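PDB 5XP0: probable csgAB operon transcriptional regulatory protein from Salmonella typhimurium, which acts as the master regulator of curli fimbriae expression, being needed for csgAB transcription and promoting biofilm formation; this chain is its atypical receiver domain. Local coordinates for residues K72-I75 against H76-D80. Residues are numbered along the deposited sequence; the frame is centred on the assembly and turned at random.
Sequences KKLI and HYWQD
L74 and W78 meet one turn apart on helix 72-83, where the amide N of W78 donates to the L74 carbonyl O at 2.7 Å. H76 N to K72 O, Y77 N to K73 O and Q79 N to I75 O make up the rest of four consecutive alpha-helical bonds, each amide reaching the carbonyl four residues earlier. With CG beside its own backbone N and anti to the carbonyl carbon (chi1 -74°), W78 brings CD1 to 3.1 Å from L74 O, obliquely to the ring, and 4.4 Å from L74 CB. The large apolar indole suits this buried place, and its one polar atom, NE1, is satisfied by a hydrogen bond to I50 O. I75 and Q79 run side by side, the I75 CG2 methyl lying 3.6 Å from the Q79 amide carbon CD; both side chains also touch W108. CB and CG of Q79 lie beside I75 O, CB at 3.2 Å, while lysines K72 and K73 suit the exposed first turn. The carbonyls of K72 to I75 are thus met within the helix of this beta-alpha-beta unit, between strands 61-66 and 90-94, and L74 N by D71 OD1 just before it, so that I75, Y77 and Q79 can pack against neighbouring loops while the lysines face solvent.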
loop_
_atom_site.group_PDB
_atom_site.type_symbol
_atom_site.label_atom_id
_atom_site.label_comp_id
_atom_site.label_asym_id
_atom_site.label_seq_id
_atom_site.Cartn_x
_atom_site.Cartn_y
_atom_site.Cartn_z
ATOM N N LYS B 72 10.355 -10.451 -12.774
ATOM C CA LYS B 72 11.599 -11.193 -12.785
ATOM C C LYS B 72 12.778 -10.235 -12.804
ATOM O O LYS B 72 13.806 -10.489 -12.171
ATOM C CB LYS B 72 11.641 -12.129 -14.002
ATOM C CG LYS B 72 12.959 -12.908 -14.159
ATOM C CD LYS B 72 13.014 -13.693 -15.474
ATOM C CE LYS B 72 14.171 -14.686 -15.507
ATOM N NZ LYS B 72 15.505 -14.026 -15.600
ATOM N N LYS B 73 12.636 -9.119 -13.512
ATOM C CA LYS B 73 13.733 -8.161 -13.613
ATOM C C LYS B 73 14.047 -7.556 -12.247
ATOM O O LYS B 73 15.203 -7.519 -11.817
ATOM C CB LYS B 73 13.347 -7.071 -14.612
ATOM C CG LYS B 73 13.350 -7.539 -16.058
ATOM C CD LYS B 73 12.734 -6.500 -16.996
ATOM C CE LYS B 73 12.632 -7.018 -18.427
ATOM N NZ LYS B 73 13.956 -7.239 -19.060
ATOM N N LEU B 74 13.012 -7.138 -11.528
ATOM C CA LEU B 74 13.205 -6.459 -10.252
ATOM C C LEU B 74 13.679 -7.442 -9.185
ATOM O O LEU B 74 14.461 -7.082 -8.292
ATOM C CB LEU B 74 11.902 -5.768 -9.837
ATOM C CG LEU B 74 11.557 -4.459 -10.572
ATOM C CD1 LEU B 74 10.241 -3.916 -10.081
ATOM C CD2 LEU B 74 12.635 -3.382 -10.437
ATOM N N ILE B 75 13.198 -8.681 -9.241
ATOM C CA ILE B 75 13.703 -9.709 -8.334
ATOM C C ILE B 75 15.194 -9.871 -8.552
ATOM O O ILE B 75 15.996 -9.802 -7.615
ATOM C CB ILE B 75 12.921 -11.024 -8.546
ATOM C CG1 ILE B 75 11.485 -10.889 -7.970
ATOM C CG2 ILE B 75 13.671 -12.215 -7.966
ATOM C CD1 ILE B 75 10.553 -12.039 -8.329
ATOM N N HIS B 76 15.600 -10.038 -9.811
ATOM C CA HIS B 76 17.020 -10.153 -10.091
ATOM C C HIS B 76 17.776 -8.910 -9.638
ATOM O O HIS B 76 18.893 -9.004 -9.110
ATOM C CB HIS B 76 17.248 -10.389 -11.582
ATOM C CG HIS B 76 18.690 -10.537 -11.936
ATOM N ND1 HIS B 76 19.360 -9.619 -12.715
ATOM C CD2 HIS B 76 19.604 -11.472 -11.582
ATOM C CE1 HIS B 76 20.619 -9.994 -12.845
ATOM N NE2 HIS B 76 20.793 -11.116 -12.168
ATOM N N TYR B 77 17.233 -7.734 -9.921
ATOM C CA TYR B 77 17.923 -6.522 -9.510
ATOM C C TYR B 77 18.058 -6.470 -7.991
ATOM O O TYR B 77 19.160 -6.298 -7.467
ATOM C CB TYR B 77 17.199 -5.278 -10.013
ATOM C CG TYR B 77 17.843 -4.062 -9.433
ATOM C CD1 TYR B 77 18.984 -3.527 -10.005
ATOM C CD2 TYR B 77 17.345 -3.478 -8.290
ATOM C CE1 TYR B 77 19.595 -2.428 -9.474
ATOM C CE2 TYR B 77 17.943 -2.396 -7.747
ATOM C CZ TYR B 77 19.080 -1.869 -8.348
ATOM O OH TYR B 77 19.682 -0.776 -7.817
ATOM N N TRP B 78 16.953 -6.682 -7.262
ATOM C CA TRP B 78 17.050 -6.584 -5.813
ATOM C C TRP B 78 17.839 -7.739 -5.220
ATOM O O TRP B 78 18.547 -7.522 -4.235
ATOM C CB TRP B 78 15.662 -6.459 -5.179
ATOM C CG TRP B 78 15.174 -5.099 -5.429
ATOM C CD1 TRP B 78 14.175 -4.707 -6.270
ATOM C CD2 TRP B 78 15.738 -3.902 -4.878
ATOM N NE1 TRP B 78 14.080 -3.322 -6.279
ATOM C CE2 TRP B 78 15.027 -2.816 -5.419
ATOM C CE3 TRP B 78 16.782 -3.651 -3.979
ATOM C CZ2 TRP B 78 15.309 -1.505 -5.072
ATOM C CZ3 TRP B 78 17.059 -2.351 -3.641
ATOM C CH2 TRP B 78 16.333 -1.291 -4.195
ATOM N N GLN B 79 17.752 -8.958 -5.789
ATOM C CA GLN B 79 18.629 -10.037 -5.331
ATOM C C GLN B 79 20.094 -9.686 -5.582
ATOM O O GLN B 79 20.946 -9.894 -4.713
ATOM C CB GLN B 79 18.287 -11.359 -6.013
ATOM C CG GLN B 79 17.043 -12.045 -5.416
ATOM C CD GLN B 79 16.629 -13.296 -6.173
ATOM O OE1 GLN B 79 17.086 -13.544 -7.296
ATOM N NE2 GLN B 79 15.761 -14.084 -5.567
ATOM N N ASP B 80 20.394 -9.114 -6.753
ATOM C CA ASP B 80 21.783 -8.823 -7.116
ATOM C C ASP B 80 22.380 -7.763 -6.190
ATOM O O ASP B 80 23.453 -7.962 -5.619
ATOM C CB ASP B 80 21.855 -8.366 -8.580
ATOM C CG ASP B 80 23.297 -8.158 -9.082
ATOM O OD1 ASP B 80 24.235 -8.655 -8.435
ATOM O OD2 ASP B 80 23.488 -7.503 -10.129
#